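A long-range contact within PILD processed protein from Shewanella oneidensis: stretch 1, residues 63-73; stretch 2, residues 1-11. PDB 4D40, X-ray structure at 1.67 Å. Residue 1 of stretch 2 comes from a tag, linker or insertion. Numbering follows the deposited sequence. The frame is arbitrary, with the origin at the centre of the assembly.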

ATOM      1  N   ASN A  63      -3.138  14.926   8.015  1.00 42.61           N
ATOM      2  CA  ASN A  63      -3.740  16.237   7.784  1.00 51.73           C
ATOM      3  C   ASN A  63      -2.816  17.147   6.969  1.00 43.84           C
ATOM      4  O   ASN A  63      -3.271  18.080   6.309  1.00 50.52           O
ATOM      5  CB  ASN A  63      -4.101  16.900   9.116  1.00 56.58           C
ATOM      6  CG  ASN A  63      -2.993  16.790  10.146  1.00 92.19           C
ATOM      7  OD1 ASN A  63      -1.861  16.434   9.822  1.00 91.60           O
ATOM      8  ND2 ASN A  63      -3.316  17.092  11.398  1.00126.64           N
ATOM      9  N   ARG A  64      -1.518  16.853   7.008  1.00 41.92           N
ATOM     10  CA  ARG A  64      -0.512  17.629   6.287  1.00 44.64           C
ATOM     11  C   ARG A  64      -0.496  17.340   4.783  1.00 36.83           C
ATOM     12  O   ARG A  64       0.223  17.994   4.031  1.00 40.30           O
ATOM     13  CB  ARG A  64       0.872  17.349   6.873  1.00 42.39           C
ATOM     14  CG  ARG A  64       0.969  17.648   8.357  1.00 72.41           C
ATOM     15  CD  ARG A  64       2.299  17.221   8.944  1.00 97.91           C
ATOM     16  NE  ARG A  64       2.212  17.085  10.397  1.00109.89           N
ATOM     17  CZ  ARG A  64       1.927  15.952  11.037  1.00 99.09           C
ATOM     18  NH1 ARG A  64       1.707  14.826  10.364  1.00 56.42           N
ATOM     19  NH2 ARG A  64       1.867  15.943  12.363  1.00124.17           N
ATOM     20  N   GLN A  65      -1.291  16.364   4.354  1.00 29.54           N
ATOM     21  CA  GLN A  65      -1.302  15.924   2.964  1.00 32.88           C
ATOM     22  C   GLN A  65      -2.715  16.040   2.403  1.00 29.47           C
ATOM     23  O   GLN A  65      -3.484  15.085   2.434  1.00 29.73           O
ATOM     24  CB  GLN A  65      -0.778  14.488   2.882  1.00 28.29           C
ATOM     25  CG  GLN A  65      -0.926  13.779   1.531  1.00 26.91           C
ATOM     26  CD  GLN A  65      -0.092  14.387   0.421  1.00 27.86           C
ATOM     27  OE1 GLN A  65       0.622  15.366   0.614  1.00 28.18           O
ATOM     28  NE2 GLN A  65      -0.178  13.789  -0.765  1.00 27.96           N
ATOM     29  N   SER A  66      -3.049  17.219   1.890  1.00 30.34           N
ATOM     30  CA  SER A  66      -4.424  17.530   1.510  1.00 35.42           C
ATOM     31  C   SER A  66      -4.676  17.118   0.075  1.00 29.43           C
ATOM     32  O   SER A  66      -4.887  17.961  -0.801  1.00 32.58           O
ATOM     33  CB  SER A  66      -4.713  19.021   1.690  1.00 44.10           C
ATOM     34  OG  SER A  66      -3.844  19.801   0.889  1.00 50.63           O
ATOM     35  N   ASP A  67      -4.667  15.810  -0.151  1.00 30.84           N
ATOM     36  CA  ASP A  67      -4.765  15.259  -1.489  1.00 30.07           C
ATOM     37  C   ASP A  67      -6.143  14.643  -1.744  1.00 31.08           C
ATOM     38  O   ASP A  67      -6.662  13.921  -0.899  1.00 29.83           O
ATOM     39  CB  ASP A  67      -3.675  14.217  -1.688  1.00 30.85           C
ATOM     40  CG  ASP A  67      -3.686  13.649  -3.064  1.00 32.29           C
ATOM     41  OD1 ASP A  67      -3.102  14.284  -3.966  1.00 34.27           O
ATOM     42  OD2 ASP A  67      -4.301  12.583  -3.241  1.00 27.77           O
ATOM     43  N   PRO A  68      -6.741  14.922  -2.917  1.00 29.32           N
ATOM     44  CA  PRO A  68      -8.125  14.494  -3.170  1.00 28.72           C
ATOM     45  C   PRO A  68      -8.324  12.987  -3.380  1.00 29.15           C
ATOM     46  O   PRO A  68      -9.473  12.546  -3.457  1.00 32.84           O
ATOM     47  CB  PRO A  68      -8.495  15.269  -4.440  1.00 30.76           C
ATOM     48  CG  PRO A  68      -7.198  15.542  -5.114  1.00 33.11           C
ATOM     49  CD  PRO A  68      -6.221  15.769  -4.005  1.00 34.37           C
ATOM     50  N   CYS A  69      -7.249  12.209  -3.459  1.00 25.52           N
ATOM     51  CA  CYS A  69      -7.389  10.762  -3.599  1.00 24.42           C
ATOM     52  C   CYS A  69      -7.510  10.073  -2.247  1.00 26.82           C
ATOM     53  O   CYS A  69      -7.820   8.886  -2.172  1.00 25.87           O
ATOM     54  CB  CYS A  69      -6.216  10.182  -4.387  1.00 22.88           C
ATOM     55  SG  CYS A  69      -6.270  10.692  -6.118  1.00 27.42           S
ATOM     56  N   GLY A  70      -7.278  10.820  -1.176  1.00 25.68           N
ATOM     57  CA  GLY A  70      -7.438  10.288   0.162  1.00 26.21           C
ATOM     58  C   GLY A  70      -6.594   9.057   0.410  1.00 23.63           C
ATOM     59  O   GLY A  70      -5.423   8.994   0.028  1.00 24.78           O
ATOM     60  N   THR A  71      -7.198   8.061   1.041  1.00 25.41           N
ATOM     61  CA  THR A  71      -6.491   6.828   1.347  1.00 22.74           C
ATOM     62  C   THR A  71      -6.301   5.980   0.103  1.00 24.93           C
ATOM     63  O   THR A  71      -7.247   5.736  -0.651  1.00 26.54           O
ATOM     64  CB  THR A  71      -7.236   6.012   2.412  1.00 23.73           C
ATOM     65  OG1 THR A  71      -7.300   6.774   3.622  1.00 26.91           O
ATOM     66  CG2 THR A  71      -6.521   4.685   2.682  1.00 26.78           C
ATOM     67  N   LEU A  72      -5.067   5.528  -0.087  1.00 23.33           N
ATOM     68  CA  LEU A  72      -4.702   4.685  -1.214  1.00 21.44           C
ATOM     69  C   LEU A  72      -4.563   3.258  -0.730  1.00 22.31           C
ATOM     70  O   LEU A  72      -4.028   3.025   0.345  1.00 22.28           O
ATOM     71  CB  LEU A  72      -3.386   5.143  -1.830  1.00 21.25           C
ATOM     72  CG  LEU A  72      -3.239   6.639  -2.067  1.00 21.40           C
ATOM     73  CD1 LEU A  72      -1.778   6.964  -2.321  1.00 23.71           C
ATOM     74  CD2 LEU A  72      -4.108   7.096  -3.218  1.00 27.08           C
ATOM     75  N   SER A  73      -5.037   2.295  -1.508  1.00 20.78           N
ATOM     76  CA  SER A  73      -4.801   0.909  -1.138  1.00 19.60           C
ATOM     77  C   SER A  73      -4.453   0.058  -2.341  1.00 22.62           C
ATOM     78  O   SER A  73      -4.762   0.401  -3.483  1.00 21.79           O
ATOM     79  CB  SER A  73      -6.013   0.314  -0.423  1.00 21.76           C
ATOM     80  OG  SER A  73      -7.099   0.146  -1.306  1.00 26.13           O
TER
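Stretch 2 (1-11) GKQGRRFDAQQ

Stretch 2 is helical from Lys2 onward, with backbone angles close to the alpha-helical values and hydrogen bonds from the amides of Arg5 to Gln11 back to the carbonyl four residues earlier. It runs along stretch 1 in the same general sense: Lys2 lies nearest Asp67, with their CA atoms 6.2 Å apart, and farther along Gln10 lies nearest Leu72, with CA atoms 7.5 Å apart. Stretch 1 is mostly loop, with a type I turn from Asp67 to Gly70, and enters a strand at Leu72.

Gly1, a tag residue, makes no contact with stretch 1, but its carbonyl accepts the first helical hydrogen bond, from the amide of Arg5. Lys2 points toward the loop. Its long, nearly extended chain passes Ser66, CD lying 3.3 Å from Ser66 O, and NZ gives that same oxygen a weak hydrogen bond, also of 3.3 Å. Lys2 is exposed and poorly ordered, and the hydrogen bond from its NZ is weak. The backbone of Lys2 is held more firmly: its O accepts a hydrogen bond from Gln65 NE2 at 2.9 Å while also receiving the helical bond from Arg6 N.

Gln3 turns away and Gly4 makes no contact, as expected on the far side of the helix. Arg5 returns to the loop. Its NE and NH2 donate to Gln65 OE1 at 3.0 and 3.3 Å, with the oxygen at the guanidinium edge, near its plane, where N-H groups point. The Gln65 amide suits its buried place because it can donate to Lys2 and accept from Arg5 at once.

Arg6, which has the largest area covered by stretch 1, forms a salt bridge with Asp67. NE lies 3.0 Å from Asp67 OD2 and NH2 lies 3.0 Å from Asp67 OD1, so both carboxylate oxygens are engaged and the buried charges are paired. Asp67 OD2 also accepts from the backbone N of Cys69 at 3.0 Å, tying the salt bridge to the turn. Cys69 SG lies over one face of the guanidinium, 3.5 Å from Arg6 CZ. The aliphatic part of the arginine serves a different neighbour, with CG 3.8 Å from Leu72 CD1.

Phe7 and Asp8 make no contact. Ala9 points toward stretch 1 again, and its small side chain places CB 4.2 Å from Leu72 CD1 in an apolar contact. Gln10 brings CG to 3.9 Å from the same Leu72 CD1, while its amide is hydrogen-bonded elsewhere in the structure. Gln11, exposed, lies beyond reach of stretch 1.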

ATOM      1  N   GLY A   1       5.264  18.415  -4.714  1.00 49.02           N
ATOM      2  CA  GLY A   1       3.965  18.893  -4.160  1.00 49.15           C
ATOM      3  C   GLY A   1       3.133  17.707  -3.720  1.00 42.80           C
ATOM      4  O   GLY A   1       3.627  16.579  -3.701  1.00 38.97           O
ATOM      5  N   LYS A   2       1.874  17.946  -3.372  1.00 38.38           N
ATOM      6  CA  LYS A   2       1.046  16.879  -2.822  1.00 36.73           C
ATOM      7  C   LYS A   2       0.811  15.756  -3.834  1.00 32.61           C
ATOM      8  O   LYS A   2       0.717  14.592  -3.452  1.00 28.29           O
ATOM      9  CB  LYS A   2      -0.293  17.432  -2.313  1.00 45.05           C
ATOM     10  CG  LYS A   2      -1.069  18.315  -3.272  1.00 65.13           C
ATOM     11  CD  LYS A   2      -2.291  18.877  -2.559  1.00 85.74           C
ATOM     12  CE  LYS A   2      -2.941  20.013  -3.325  1.00102.83           C
ATOM     13  NZ  LYS A   2      -3.970  20.699  -2.493  1.00109.60           N
ATOM     14  N   GLN A   3       0.743  16.091  -5.117  1.00 34.15           N
ATOM     15  CA  GLN A   3       0.573  15.059  -6.144  1.00 32.86           C
ATOM     16  C   GLN A   3       1.805  14.148  -6.204  1.00 30.97           C
ATOM     17  O   GLN A   3       1.691  12.914  -6.268  1.00 27.53           O
ATOM     18  CB  GLN A   3       0.308  15.705  -7.508  1.00 42.64           C
ATOM     19  CG  GLN A   3      -0.252  14.749  -8.551  1.00 63.41           C
ATOM     20  CD  GLN A   3      -0.732  15.463  -9.799  1.00 89.57           C
ATOM     21  OE1 GLN A   3      -0.037  16.320 -10.343  1.00100.51           O
ATOM     22  NE2 GLN A   3      -1.932  15.119 -10.254  1.00100.06           N
ATOM     23  N   GLY A   4       2.986  14.755  -6.173  1.00 31.16           N
ATOM     24  CA  GLY A   4       4.224  13.995  -6.169  1.00 38.47           C
ATOM     25  C   GLY A   4       4.320  13.061  -4.976  1.00 33.69           C
ATOM     26  O   GLY A   4       4.783  11.923  -5.092  1.00 28.75           O
ATOM     27  N   ARG A   5       3.870  13.539  -3.820  1.00 25.93           N
ATOM     28  CA  ARG A   5       3.928  12.743  -2.605  1.00 26.74           C
ATOM     29  C   ARG A   5       2.929  11.585  -2.633  1.00 23.76           C
ATOM     30  O   ARG A   5       3.185  10.532  -2.052  1.00 24.88           O
ATOM     31  CB  ARG A   5       3.683  13.626  -1.384  1.00 27.84           C
ATOM     32  CG  ARG A   5       4.816  14.599  -1.120  1.00 30.61           C
ATOM     33  CD  ARG A   5       4.684  15.225   0.242  1.00 38.39           C
ATOM     34  NE  ARG A   5       3.517  16.098   0.338  1.00 39.57           N
ATOM     35  CZ  ARG A   5       3.549  17.427   0.273  1.00 47.82           C
ATOM     36  NH1 ARG A   5       4.696  18.076   0.109  1.00 45.83           N
ATOM     37  NH2 ARG A   5       2.421  18.115   0.378  1.00 51.13           N
ATOM     38  N   ARG A   6       1.795  11.788  -3.299  1.00 24.61           N
ATOM     39  CA  ARG A   6       0.837  10.709  -3.521  1.00 22.00           C
ATOM     40  C   ARG A   6       1.497   9.616  -4.354  1.00 26.85           C
ATOM     41  O   ARG A   6       1.370   8.427  -4.061  1.00 23.98           O
ATOM     42  CB  ARG A   6      -0.425  11.226  -4.223  1.00 24.46           C
ATOM     43  CG  ARG A   6      -1.548  10.185  -4.336  1.00 25.42           C
ATOM     44  CD  ARG A   6      -2.385  10.391  -5.593  1.00 26.28           C
ATOM     45  NE  ARG A   6      -2.888  11.751  -5.702  1.00 30.48           N
ATOM     46  CZ  ARG A   6      -3.278  12.329  -6.834  1.00 36.79           C
ATOM     47  NH1 ARG A   6      -3.237  11.666  -7.984  1.00 36.58           N
ATOM     48  NH2 ARG A   6      -3.715  13.579  -6.817  1.00 34.59           N
ATOM     49  N   PHE A   7       2.217  10.025  -5.392  1.00 28.54           N
ATOM     50  CA  PHE A   7       2.838   9.060  -6.289  1.00 26.82           C
ATOM     51  C   PHE A   7       4.009   8.364  -5.591  1.00 27.16           C
ATOM     52  O   PHE A   7       4.248   7.172  -5.815  1.00 27.87           O
ATOM     53  CB  PHE A   7       3.292   9.740  -7.583  1.00 29.84           C
ATOM     54  CG  PHE A   7       2.156  10.224  -8.459  1.00 31.01           C
ATOM     55  CD1 PHE A   7       0.963   9.516  -8.550  1.00 30.49           C
ATOM     56  CD2 PHE A   7       2.287  11.386  -9.198  1.00 34.62           C
ATOM     57  CE1 PHE A   7      -0.071   9.963  -9.351  1.00 30.25           C
ATOM     58  CE2 PHE A   7       1.253  11.839 -10.005  1.00 35.03           C
ATOM     59  CZ  PHE A   7       0.076  11.124 -10.084  1.00 32.55           C
ATOM     60  N   ASP A   8       4.724   9.098  -4.739  1.00 27.49           N
ATOM     61  CA  ASP A   8       5.761   8.502  -3.894  1.00 27.72           C
ATOM     62  C   ASP A   8       5.183   7.396  -3.019  1.00 25.61           C
ATOM     63  O   ASP A   8       5.772   6.326  -2.873  1.00 26.76           O
ATOM     64  CB  ASP A   8       6.417   9.553  -2.994  1.00 27.67           C
ATOM     65  CG  ASP A   8       7.360  10.471  -3.744  1.00 37.21           C
ATOM     66  OD1 ASP A   8       7.770  10.138  -4.878  1.00 39.88           O
ATOM     67  OD2 ASP A   8       7.696  11.532  -3.179  1.00 37.03           O
ATOM     68  N   ALA A   9       4.033   7.672  -2.416  1.00 23.69           N
ATOM     69  CA  ALA A   9       3.363   6.690  -1.572  1.00 21.39           C
ATOM     70  C   ALA A   9       2.951   5.469  -2.385  1.00 22.70           C
ATOM     71  O   ALA A   9       3.099   4.330  -1.934  1.00 20.87           O
ATOM     72  CB  ALA A   9       2.151   7.318  -0.894  1.00 20.79           C
ATOM     73  N   GLN A  10       2.445   5.712  -3.589  1.00 20.94           N
ATOM     74  CA  GLN A  10       2.061   4.628  -4.484  1.00 21.98           C
ATOM     75  C   GLN A  10       3.261   3.747  -4.804  1.00 24.78           C
ATOM     76  O   GLN A  10       3.162   2.520  -4.781  1.00 24.65           O
ATOM     77  CB  GLN A  10       1.451   5.181  -5.773  1.00 19.60           C
ATOM     78  CG  GLN A  10       0.043   5.715  -5.587  1.00 22.63           C
ATOM     79  CD  GLN A  10      -0.503   6.431  -6.803  1.00 28.26           C
ATOM     80  OE1 GLN A  10      -0.032   6.242  -7.928  1.00 25.50           O
ATOM     81  NE2 GLN A  10      -1.512   7.267  -6.582  1.00 26.03           N
ATOM     82  N   GLN A  11       4.396   4.375  -5.087  1.00 23.69           N
ATOM     83  CA  GLN A  11       5.604   3.633  -5.424  1.00 25.15           C
ATOM     84  C   GLN A  11       6.036   2.750  -4.267  1.00 25.06           C
ATOM     85  O   GLN A  11       6.538   1.651  -4.474  1.00 25.26           O
ATOM     86  CB  GLN A  11       6.731   4.589  -5.803  1.00 26.95           C
ATOM     87  CG  GLN A  11       6.558   5.233  -7.162  1.00 36.94           C
ATOM     88  CD  GLN A  11       7.659   6.230  -7.473  1.00 53.24           C
ATOM     89  OE1 GLN A  11       7.736   7.296  -6.865  1.00 48.61           O
ATOM     90  NE2 GLN A  11       8.522   5.879  -8.418  1.00 70.34           N
TER